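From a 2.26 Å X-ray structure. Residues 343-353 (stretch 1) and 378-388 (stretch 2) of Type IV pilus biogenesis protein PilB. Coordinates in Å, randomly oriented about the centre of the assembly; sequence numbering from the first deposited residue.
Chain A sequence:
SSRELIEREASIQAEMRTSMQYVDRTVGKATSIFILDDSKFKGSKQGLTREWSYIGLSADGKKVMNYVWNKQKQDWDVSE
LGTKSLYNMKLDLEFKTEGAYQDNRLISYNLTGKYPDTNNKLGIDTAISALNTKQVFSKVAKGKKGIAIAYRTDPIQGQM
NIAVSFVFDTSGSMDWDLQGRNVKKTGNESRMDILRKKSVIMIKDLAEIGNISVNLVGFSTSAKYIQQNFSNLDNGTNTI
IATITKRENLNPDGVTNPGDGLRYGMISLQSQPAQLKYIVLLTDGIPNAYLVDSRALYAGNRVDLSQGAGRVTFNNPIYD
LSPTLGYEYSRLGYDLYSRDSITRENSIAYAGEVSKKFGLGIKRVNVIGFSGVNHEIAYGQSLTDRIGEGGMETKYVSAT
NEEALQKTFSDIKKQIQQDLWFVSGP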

# COMPACT_ATOMS: atom_id res chain seq x y z
N THR A 343 12.15 -0.54 -29.37
CA THR A 343 12.97 -0.48 -28.17
C THR A 343 12.13 -0.09 -26.95
O THR A 343 12.36 -0.59 -25.85
CB THR A 343 14.12 0.50 -28.37
OG1 THR A 343 14.75 0.23 -29.62
CG2 THR A 343 15.13 0.41 -27.21
N ARG A 344 11.17 0.82 -27.14
CA ARG A 344 10.35 1.23 -26.02
C ARG A 344 9.52 0.05 -25.54
O ARG A 344 9.52 -0.29 -24.35
CB ARG A 344 9.47 2.43 -26.41
CG ARG A 344 8.53 2.92 -25.30
CD ARG A 344 7.60 4.06 -25.74
NE ARG A 344 6.65 3.66 -26.78
CZ ARG A 344 6.80 3.96 -28.07
NH1 ARG A 344 7.86 4.66 -28.48
NH2 ARG A 344 5.90 3.57 -28.95
N GLU A 345 8.84 -0.61 -26.48
CA GLU A 345 8.10 -1.83 -26.18
C GLU A 345 8.98 -2.88 -25.48
O GLU A 345 8.55 -3.47 -24.48
CB GLU A 345 7.50 -2.38 -27.48
CG GLU A 345 6.92 -3.79 -27.35
CD GLU A 345 5.87 -3.92 -26.22
OE1 GLU A 345 5.15 -2.92 -25.94
OE2 GLU A 345 5.76 -5.02 -25.63
N ASN A 346 10.21 -3.10 -25.95
CA ASN A 346 11.07 -4.11 -25.31
C ASN A 346 11.48 -3.70 -23.90
O ASN A 346 11.66 -4.55 -23.02
CB ASN A 346 12.33 -4.38 -26.16
CG ASN A 346 12.03 -5.15 -27.45
OD1 ASN A 346 11.03 -5.86 -27.54
ND2 ASN A 346 12.89 -5.02 -28.44
N SER A 347 11.67 -2.40 -23.68
CA SER A 347 12.04 -1.91 -22.36
C SER A 347 10.90 -2.08 -21.36
O SER A 347 11.12 -2.40 -20.19
CB SER A 347 12.47 -0.45 -22.46
OG SER A 347 12.91 0.01 -21.20
N ILE A 348 9.67 -1.85 -21.81
CA ILE A 348 8.52 -2.01 -20.94
C ILE A 348 8.26 -3.49 -20.68
O ILE A 348 7.92 -3.88 -19.56
CB ILE A 348 7.30 -1.30 -21.56
CG1 ILE A 348 7.48 0.22 -21.47
CG2 ILE A 348 6.00 -1.72 -20.87
CD1 ILE A 348 6.43 1.03 -22.21
N ALA A 349 8.42 -4.33 -21.70
CA ALA A 349 8.18 -5.76 -21.54
C ALA A 349 9.21 -6.39 -20.61
O ALA A 349 8.88 -7.33 -19.88
CB ALA A 349 8.21 -6.47 -22.90
N TYR A 350 10.44 -5.90 -20.63
CA TYR A 350 11.46 -6.39 -19.70
C TYR A 350 10.98 -6.26 -18.27
O TYR A 350 11.11 -7.19 -17.47
CB TYR A 350 12.77 -5.61 -19.91
CG TYR A 350 13.93 -6.05 -19.04
CD1 TYR A 350 14.06 -7.36 -18.65
CD2 TYR A 350 14.93 -5.15 -18.65
CE1 TYR A 350 15.10 -7.78 -17.89
CE2 TYR A 350 16.00 -5.56 -17.90
CZ TYR A 350 16.09 -6.90 -17.52
OH TYR A 350 17.13 -7.35 -16.76
N ALA A 351 10.42 -5.10 -17.93
CA ALA A 351 9.93 -4.87 -16.58
C ALA A 351 8.78 -5.82 -16.25
O ALA A 351 8.64 -6.28 -15.11
CB ALA A 351 9.51 -3.41 -16.44
N GLY A 352 7.94 -6.13 -17.23
CA GLY A 352 6.89 -7.10 -16.99
C GLY A 352 7.44 -8.51 -16.78
O GLY A 352 6.97 -9.24 -15.91
N GLU A 353 8.44 -8.90 -17.58
CA GLU A 353 9.03 -10.22 -17.36
C GLU A 353 9.69 -10.30 -15.99
O GLU A 353 9.55 -11.30 -15.29
CB GLU A 353 10.05 -10.57 -18.45
CG GLU A 353 9.44 -10.81 -19.80
CD GLU A 353 8.26 -11.78 -19.75
OE1 GLU A 353 8.45 -12.94 -19.34
OE2 GLU A 353 7.13 -11.37 -20.10
N ALA A 378 4.77 9.90 -20.33
CA ALA A 378 3.61 9.36 -21.06
C ALA A 378 3.53 7.83 -21.08
O ALA A 378 2.54 7.28 -21.56
CB ALA A 378 3.62 9.89 -22.50
N TYR A 379 4.54 7.12 -20.58
CA TYR A 379 4.43 5.67 -20.48
C TYR A 379 4.49 5.21 -19.03
O TYR A 379 4.71 4.02 -18.77
CB TYR A 379 5.52 5.00 -21.32
CG TYR A 379 5.39 5.41 -22.74
CD1 TYR A 379 4.43 4.82 -23.57
CD2 TYR A 379 6.15 6.45 -23.25
CE1 TYR A 379 4.29 5.23 -24.88
CE2 TYR A 379 6.01 6.88 -24.53
CZ TYR A 379 5.08 6.28 -25.35
OH TYR A 379 5.00 6.73 -26.65
N GLY A 380 4.27 6.13 -18.09
CA GLY A 380 4.26 5.74 -16.69
C GLY A 380 3.16 4.75 -16.38
O GLY A 380 3.41 3.69 -15.79
N GLN A 381 1.93 5.05 -16.81
CA GLN A 381 0.81 4.13 -16.58
C GLN A 381 1.03 2.82 -17.34
O GLN A 381 0.74 1.74 -16.83
CB GLN A 381 -0.51 4.79 -17.01
CG GLN A 381 -1.79 3.94 -16.76
CD GLN A 381 -2.11 3.80 -15.26
OE1 GLN A 381 -2.27 4.79 -14.57
NE2 GLN A 381 -2.17 2.56 -14.76
N SER A 382 1.56 2.92 -18.55
CA SER A 382 1.82 1.74 -19.36
C SER A 382 2.83 0.81 -18.68
O SER A 382 2.64 -0.42 -18.62
CB SER A 382 2.30 2.21 -20.73
OG SER A 382 2.17 1.20 -21.71
N LEU A 383 3.91 1.39 -18.16
CA LEU A 383 4.91 0.62 -17.42
C LEU A 383 4.30 -0.08 -16.20
O LEU A 383 4.52 -1.28 -15.97
CB LEU A 383 6.04 1.55 -16.99
CG LEU A 383 7.12 0.91 -16.12
CD1 LEU A 383 7.82 -0.10 -17.02
CD2 LEU A 383 8.12 1.99 -15.56
N THR A 384 3.52 0.67 -15.41
CA THR A 384 2.85 0.14 -14.23
C THR A 384 1.95 -1.04 -14.59
O THR A 384 1.99 -2.10 -13.95
CB THR A 384 2.05 1.26 -13.57
OG1 THR A 384 2.92 2.37 -13.29
CG2 THR A 384 1.37 0.78 -12.29
N ASP A 385 1.14 -0.88 -15.64
CA ASP A 385 0.22 -1.93 -16.06
C ASP A 385 0.97 -3.20 -16.45
O ASP A 385 0.54 -4.31 -16.13
CB ASP A 385 -0.64 -1.45 -17.22
CG ASP A 385 -1.60 -0.33 -16.84
OD1 ASP A 385 -1.78 -0.05 -15.62
OD2 ASP A 385 -2.20 0.26 -17.77
N ARG A 386 2.10 -3.05 -17.16
CA ARG A 386 2.91 -4.22 -17.49
C ARG A 386 3.48 -4.87 -16.24
O ARG A 386 3.44 -6.10 -16.09
CB ARG A 386 4.03 -3.86 -18.47
CG ARG A 386 4.49 -5.03 -19.31
CD ARG A 386 3.40 -5.44 -20.29
NE ARG A 386 3.19 -4.35 -21.24
CZ ARG A 386 3.78 -4.30 -22.42
NH1 ARG A 386 4.59 -5.30 -22.81
NH2 ARG A 386 3.57 -3.26 -23.22
N ILE A 387 4.00 -4.07 -15.31
CA ILE A 387 4.46 -4.62 -14.03
C ILE A 387 3.33 -5.38 -13.34
O ILE A 387 3.57 -6.38 -12.66
CB ILE A 387 5.04 -3.49 -13.14
CG1 ILE A 387 6.33 -2.89 -13.75
CG2 ILE A 387 5.30 -3.97 -11.70
CD1 ILE A 387 6.90 -1.71 -12.92
N GLY A 388 2.08 -4.94 -13.53
CA GLY A 388 0.90 -5.59 -12.98
C GLY A 388 0.64 -7.00 -13.49
O GLY A 388 -0.04 -7.77 -12.81

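The two stretches pack as a pair of helices, one spanning the whole of stretch 1 and the other beginning at Gly380, running in broadly the same direction with an angle of 34° between them. Their axes come within 7.7 Å of each other, and the two stretches bury 506 Å², both sides summed. The backbones are nearest at Gly352 and Ile387, whose CA atoms lie 4.6 Å apart; at Ile348 and Leu383 the CA–CA distance is 5.7 Å.

Arg386 has the largest share of the contact. Its CA-to-CB bond points toward the first helix, and the side chain enters as a knob among Glu345, Ile348, Ala349 and Gly352. With chi1 at -154° (t) and both chi2 and chi3 in p, the chain does not extend straight but bends so that the guanidinium reaches Glu345, seven residues before Gly352 on the facing helix. There it forms a two-pronged salt bridge, with NH1 of Arg386 donating to OE2 of Glu345 at 3.1 Å and NH2 of Arg386 donating to OE1 of Glu345 at 3.2 Å. The N-H...acceptor angles are 172° and 173°, so the two hydrogen bonds are nearly linear. Glu345 starts out sideways to the second helix, and its t, p conformation brings the carboxylate nearer, placing it at the guanidinium edge where the N-H groups point.

Elsewhere Arg386 packs against the first helix. Ile348 CG2 lies over one face of the guanidinium, 3.7 Å from Arg386 NH2, while CB of Ala349 is 3.8 Å from Arg386 NH1. The aliphatic part of the side chain runs beside the first helix, with Arg386 CG 3.6 Å from Ile348 O. Gly352 makes this path possible: an ideal CB on it would fall 2.8 Å from CG of Arg386, a clash. Gly352 CA lies 3.7 Å from Arg386 O.

Ile348 is buried, and its CA-to-CB bond points toward the second helix. Its m, t rotamer carries CD1 to within 4.2 Å of Tyr379 CB, and CG1 lies 4.5 Å from Leu383 CD1. Leu383 leaves its backbone sideways, but chi1 t and chi2 p bring its end nearer the first helix, where CD1 is 3.8 Å from Ala351 CB. Ala351 CB also lies 4.2 Å from Ile387 CG1. Ala351, a single methyl, thus packs against both Leu383 and Ile387.

At the other end of the contact, Tyr379, in the N-cap position of the second helix, meets Arg344. The CA-to-CB bonds of both residues point toward the opposing stretch. Arg344 is extended through chi1 and chi2 (t, t), which carries its CD over the face of the Tyr379 ring, 3.4 Å from the ring centroid and 14° off the normal. This is a CH-pi contact; chi3 (65°, p) then sets Arg344 NE over the same ring face, 3.4 Å from Tyr379 CZ. The hydroxyl lies over one face of the guanidinium, but NE of Arg344 and OH of Tyr379, 3.5 Å apart, are poorly angled for a hydrogen bond.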